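Putative archaeal ammonia monooxygenase subunit B (Candidatus Nitrosocaldus yellowstonii, PDB 4O65) is a copper-binding cupredoxin domain and probably forms part of the ammonia monooxygenase complex, which oxidises ammonia. Local coordinates at residues 29-34 with 41-46; 47-50 with 55-58. All blocks are in the same frame, centred on the assembly; numbering follows the deposited sequence.

Interaction 1 of 2, residues 29-34 with 41-46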
loop_
_atom_site.group_PDB
_atom_site.type_symbol
_atom_site.label_atom_id
_atom_site.label_comp_id
_atom_site.label_asym_id
_atom_site.label_seq_id
_atom_site.Cartn_x
_atom_site.Cartn_y
_atom_site.Cartn_z
ATOM N N GLU A 29 10.888 -10.547 -8.642
ATOM C CA GLU A 29 10.758 -10.962 -10.061
ATOM C C GLU A 29 11.143 -9.771 -10.973
ATOM O O GLU A 29 11.833 -9.958 -11.987
ATOM C CB GLU A 29 9.337 -11.407 -10.401
ATOM C CG GLU A 29 9.199 -12.063 -11.783
ATOM C CD GLU A 29 9.975 -13.371 -11.919
ATOM O OE1 GLU A 29 10.329 -13.669 -13.061
ATOM O OE2 GLU A 29 10.235 -14.097 -10.918
ATOM N N PHE A 30 10.738 -8.575 -10.567
ATOM C CA PHE A 30 11.106 -7.371 -11.329
ATOM C C PHE A 30 12.621 -7.119 -11.298
ATOM O O PHE A 30 13.225 -6.857 -12.350
ATOM C CB PHE A 30 10.385 -6.117 -10.823
ATOM C CG PHE A 30 10.848 -4.880 -11.537
ATOM C CD1 PHE A 30 10.459 -4.632 -12.865
ATOM C CD2 PHE A 30 11.695 -3.962 -10.877
ATOM C CE1 PHE A 30 10.888 -3.475 -13.536
ATOM C CE2 PHE A 30 12.124 -2.801 -11.554
ATOM C CZ PHE A 30 11.699 -2.563 -12.873
ATOM N N ALA A 31 13.226 -7.279 -10.129
ATOM C CA ALA A 31 14.706 -7.140 -10.005
ATOM C C ALA A 31 15.432 -8.150 -10.878
ATOM O O ALA A 31 16.418 -7.822 -11.575
ATOM C CB ALA A 31 15.130 -7.296 -8.557
ATOM N N LYS A 32 14.970 -9.391 -10.826
ATOM C CA LYS A 32 15.592 -10.463 -11.626
ATOM C C LYS A 32 15.535 -10.097 -13.124
ATOM O O LYS A 32 16.529 -10.272 -13.861
ATOM C CB LYS A 32 14.871 -11.808 -11.328
ATOM C CG LYS A 32 15.265 -12.969 -12.244
ATOM C CD LYS A 32 14.592 -14.263 -11.806
ATOM C CE LYS A 32 15.232 -15.440 -12.547
ATOM N NZ LYS A 32 14.417 -16.679 -12.347
ATOM N N ARG A 33 14.374 -9.660 -13.589
ATOM C CA ARG A 33 14.128 -9.423 -15.040
ATOM C C ARG A 33 14.964 -8.220 -15.489
ATOM O O ARG A 33 15.506 -8.177 -16.601
ATOM C CB ARG A 33 12.618 -9.141 -15.308
ATOM C CG ARG A 33 11.811 -10.448 -15.166
ATOM C CD ARG A 33 10.323 -10.310 -15.501
ATOM N NE ARG A 33 9.617 -11.555 -15.176
ATOM C CZ ARG A 33 8.325 -11.821 -15.429
ATOM N NH1 ARG A 33 7.561 -10.948 -16.054
ATOM N NH2 ARG A 33 7.801 -12.991 -15.051
ATOM N N THR A 34 15.134 -7.271 -14.577
ATOM C CA THR A 34 15.701 -5.938 -14.947
ATOM C C THR A 34 17.208 -5.875 -14.768
ATOM O O THR A 34 17.930 -5.337 -15.630
ATOM C CB THR A 34 15.047 -4.864 -14.054
ATOM O OG1 THR A 34 13.631 -4.903 -14.299
ATOM C CG2 THR A 34 15.564 -3.415 -14.435
ATOM N N GLU A 41 20.891 -5.918 -2.290
ATOM C CA GLU A 41 21.443 -4.709 -2.908
ATOM C C GLU A 41 20.702 -4.297 -4.169
ATOM O O GLU A 41 20.485 -3.104 -4.423
ATOM C CB GLU A 41 22.910 -4.952 -3.297
ATOM C CG GLU A 41 23.867 -3.888 -2.814
ATOM C CD GLU A 41 25.299 -4.417 -2.849
ATOM O OE1 GLU A 41 25.688 -5.026 -3.867
ATOM O OE2 GLU A 41 26.019 -4.225 -1.868
ATOM N N THR A 42 20.296 -5.288 -4.948
ATOM C CA THR A 42 19.577 -4.993 -6.177
ATOM C C THR A 42 18.122 -4.551 -5.865
ATOM O O THR A 42 17.548 -3.717 -6.561
ATOM C CB THR A 42 19.602 -6.227 -7.052
ATOM O OG1 THR A 42 21.006 -6.664 -7.157
ATOM C CG2 THR A 42 19.081 -5.889 -8.391
ATOM N N LEU A 43 17.551 -5.123 -4.833
ATOM C CA LEU A 43 16.200 -4.674 -4.392
ATOM C C LEU A 43 16.257 -3.181 -3.980
ATOM O O LEU A 43 15.275 -2.421 -4.190
ATOM C CB LEU A 43 15.714 -5.614 -3.276
ATOM C CG LEU A 43 15.419 -7.069 -3.638
ATOM C CD1 LEU A 43 15.079 -7.893 -2.376
ATOM C CD2 LEU A 43 14.326 -7.271 -4.711
ATOM N N LYS A 44 17.357 -2.736 -3.384
ATOM C CA LYS A 44 17.544 -1.282 -3.147
ATOM C C LYS A 44 17.648 -0.414 -4.401
ATOM O O LYS A 44 17.185 0.715 -4.407
ATOM C CB LYS A 44 18.757 -1.029 -2.226
ATOM C CG LYS A 44 18.552 -1.656 -0.854
ATOM C CD LYS A 44 19.754 -1.398 0.026
ATOM C CE LYS A 44 19.355 -1.507 1.500
ATOM N NZ LYS A 44 20.563 -1.661 2.380
ATOM N N GLN A 45 18.178 -0.958 -5.493
ATOM C CA GLN A 45 18.190 -0.244 -6.753
ATOM C C GLN A 45 16.737 -0.123 -7.280
ATOM O O GLN A 45 16.407 0.878 -7.921
ATOM C CB GLN A 45 19.008 -0.968 -7.798
ATOM C CG GLN A 45 20.483 -1.069 -7.404
ATOM C CD GLN A 45 21.268 -1.796 -8.469
ATOM O OE1 GLN A 45 21.450 -2.999 -8.397
ATOM N NE2 GLN A 45 21.660 -1.072 -9.501
ATOM N N VAL A 46 15.945 -1.156 -7.061
ATOM C CA VAL A 46 14.519 -1.082 -7.503
ATOM C C VAL A 46 13.844 0.005 -6.628
ATOM O O VAL A 46 13.086 0.911 -7.125
ATOM C CB VAL A 46 13.796 -2.430 -7.314
ATOM C CG1 VAL A 46 12.283 -2.252 -7.562
ATOM C CG2 VAL A 46 14.375 -3.479 -8.276
#
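Ala31 of helix 27-35 and Val46 of helix 40-47 share most of the surface buried here, with Phe30 third. The Ala31 methyl points toward the second helix and is met by three side chains: CG2 of Val46 and CD2 of Leu43 both lie 3.9 Å from Ala31 CB, and Thr42 CG2 follows at 4.2 Å. Alanine suits this place because its single carbon lets the backbones approach; Ala31 CA and Leu43 CA are 6.3 Å apart, although the segment axes themselves come no closer than 9.5 Å. Those axes run nearly perpendicular, at 94°, so the contact is compact, and 184 Å² is buried in all.

Val46 uses both branches. CG1 stands anti to the backbone N (chi1 171°), and this rotation turns both methyls to the ring, CG1 and CG2 each 3.8 Å from CD2 of Phe30, while CG2 also touches Ala31. The valine thus meets the phenylalanine at the ring edge, CG2 lying near the ring plane, and not over a face. One face of that ring carries Thr34 OG1, 3.2 Å above the plane and offset toward the rim. This hydroxyl donates to the carbonyl of its own helix, with Thr34 OG1 2.8 Å from Phe30 O; Thr34 N reaches the same oxygen from the other face of the carbonyl plane.

Thr42 turns its methyl to Ala31 while its hydroxyl bonds Asn37 in the connection between the helices. No hydrogen bond or charge pair links the two segments. The near-perpendicular crossing of these two helices is therefore lined by buried aliphatic and aromatic contacts, and its fit rests on the shapes of apolar groups, with no directional polar bond across it.

Interaction 2 of 2, residues 47-50 with 55-58; sequences DAMG and RRQD
A type I beta turn from Asp47 to Gly50, closed by Gly50 N to Asp47 O at 2.9 Å, carries the chain off helix 40-47, and Gly50 leaves helical geometry with a positive phi of 63° that favours glycine. The turn faces the irregular segment 55-58, whose Arg56 has the largest area buried by the turn. Its guanidinium is held side-on by Asp58: Arg56 NE meets OD1 of Asp58 at 3.0 Å and Arg56 NH2 meets OD2 of Asp58 at 2.8 Å, both bonds nearly straight and in the guanidinium plane. This fork fixes the rotation of the group and leaves NH1 to reach Gly50 O, a weak bond bent to 133°.

Two waters bridge to Asp47. One links its carboxylate OD1 to Arg56 NH2; a second links the Asp47 carbonyl to NH1, both in the guanidinium plane. The direct charge pair is too long for a salt bridge, and Asp47 has a closer partner in Lys27.

Arginine also suits the place through its aliphatic part. Met49 keeps its chain extended beyond CG (chi2 176°), which brings SD to 3.7 Å from Arg56 CG and 3.8 Å from Arg55 CD, while Met49 CB packs on Arg56 CD. Arg55 crosses the methionine at about a right angle, and its charged end pairs with Asp52.

Both segments belong to the loop between helix 40-47 and strand 59-68. Met49 continues onto Phe30 and Phe35 of helix 27-35, Arg56 touches Ile94 of strand 91-97, and Asp58 bonds Ser118 on strand 110-119.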
loop_
_atom_site.group_PDB
_atom_site.type_symbol
_atom_site.label_atom_id
_atom_site.label_comp_id
_atom_site.label_asym_id
_atom_site.label_seq_id
_atom_site.Cartn_x
_atom_site.Cartn_y
_atom_site.Cartn_z
ATOM N N ASP A 47 14.104 -0.058 -5.327
ATOM C CA ASP A 47 13.487 0.955 -4.411
ATOM C C ASP A 47 13.803 2.378 -4.825
ATOM O O ASP A 47 12.933 3.295 -4.681
ATOM C CB ASP A 47 13.963 0.804 -2.941
ATOM C CG ASP A 47 13.521 -0.466 -2.295
ATOM O OD1 ASP A 47 12.559 -1.107 -2.731
ATOM O OD2 ASP A 47 14.181 -0.841 -1.304
ATOM N N ALA A 48 15.005 2.595 -5.341
ATOM C CA ALA A 48 15.441 3.896 -5.810
ATOM C C ALA A 48 14.578 4.459 -6.955
ATOM O O ALA A 48 14.518 5.684 -7.166
ATOM C CB ALA A 48 16.943 3.855 -6.189
ATOM N N MET A 49 13.872 3.586 -7.681
ATOM C CA MET A 49 12.972 4.051 -8.736
ATOM C C MET A 49 11.734 4.756 -8.162
ATOM O O MET A 49 11.029 5.479 -8.901
ATOM C CB MET A 49 12.552 2.879 -9.629
ATOM C CG MET A 49 13.787 2.255 -10.288
ATOM S SD MET A 49 13.222 0.837 -11.226
ATOM C CE MET A 49 14.758 0.120 -11.873
ATOM N N GLY A 50 11.415 4.484 -6.897
ATOM C CA GLY A 50 10.174 5.073 -6.277
ATOM C C GLY A 50 8.878 4.642 -6.919
ATOM O O GLY A 50 8.790 3.526 -7.446
ATOM N N ARG A 55 7.416 1.931 -15.112
ATOM C CA ARG A 55 8.736 1.264 -15.168
ATOM C C ARG A 55 8.733 -0.051 -14.363
ATOM O O ARG A 55 9.271 -1.067 -14.815
ATOM C CB ARG A 55 9.786 2.221 -14.651
ATOM C CG ARG A 55 11.225 1.681 -14.751
ATOM C CD ARG A 55 12.282 2.694 -14.385
ATOM N NE ARG A 55 12.811 3.423 -15.549
ATOM C CZ ARG A 55 12.503 4.686 -15.776
ATOM N NH1 ARG A 55 12.990 5.343 -16.804
ATOM N NH2 ARG A 55 11.710 5.288 -14.915
ATOM N N ARG A 56 8.170 -0.010 -13.165
ATOM C CA ARG A 56 8.252 -1.131 -12.194
ATOM C C ARG A 56 6.987 -1.947 -12.253
ATOM O O ARG A 56 5.903 -1.457 -11.856
ATOM C CB ARG A 56 8.304 -0.501 -10.783
ATOM C CG ARG A 56 9.665 -0.001 -10.405
ATOM C CD ARG A 56 9.618 0.574 -9.001
ATOM N NE ARG A 56 9.337 -0.478 -7.990
ATOM C CZ ARG A 56 9.475 -0.285 -6.701
ATOM N NH1 ARG A 56 9.815 0.942 -6.261
ATOM N NH2 ARG A 56 9.273 -1.293 -5.828
ATOM N N GLN A 57 7.107 -3.228 -12.589
ATOM C CA GLN A 57 5.924 -4.073 -12.755
ATOM C C GLN A 57 5.470 -4.654 -11.413
ATOM O O GLN A 57 4.510 -5.402 -11.396
ATOM C CB GLN A 57 6.206 -5.271 -13.694
ATOM C CG GLN A 57 5.952 -4.902 -15.150
ATOM C CD GLN A 57 7.065 -4.035 -15.632
ATOM O OE1 GLN A 57 8.215 -4.426 -15.572
ATOM N NE2 GLN A 57 6.714 -2.837 -16.171
ATOM N N ASP A 58 6.100 -4.246 -10.317
ATOM C CA ASP A 58 5.680 -4.680 -8.987
ATOM C C ASP A 58 4.847 -3.631 -8.224
ATOM O O ASP A 58 4.475 -3.870 -7.047
ATOM C CB ASP A 58 6.928 -5.034 -8.110
ATOM C CG ASP A 58 7.810 -3.853 -7.863
ATOM O OD1 ASP A 58 8.063 -3.064 -8.842
ATOM O OD2 ASP A 58 8.305 -3.731 -6.719
HETATM O O HOH W 1 10.027 -0.359 -3.224
HETATM O O HOH W 2 10.522 2.792 -3.666
HETATM O O HOH W 3 11.715 5.753 -11.666
#

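Overall arrangement
The two contacts follow one another along the chain, and their centres lie 9 Å apart. Interaction 1 packs the helices together; interaction 2 closes the loop that leads from the second helix into strand 59-68 of the four-stranded sheet. They meet at the Phe30 ring, whose CE1 lies 3.2 Å from Arg55 O and 3.8 Å from Arg56 CA. At a second point Val46 O comes within 3.4 Å of Arg56 NH1. Lys27 is shared too, touching Leu43 and Val46 and pairing with Asp47. Both lie away from the copper ion bound by His126 and His128; interaction 2 carries the helical pair over to one end of the cupredoxin beta-sandwich.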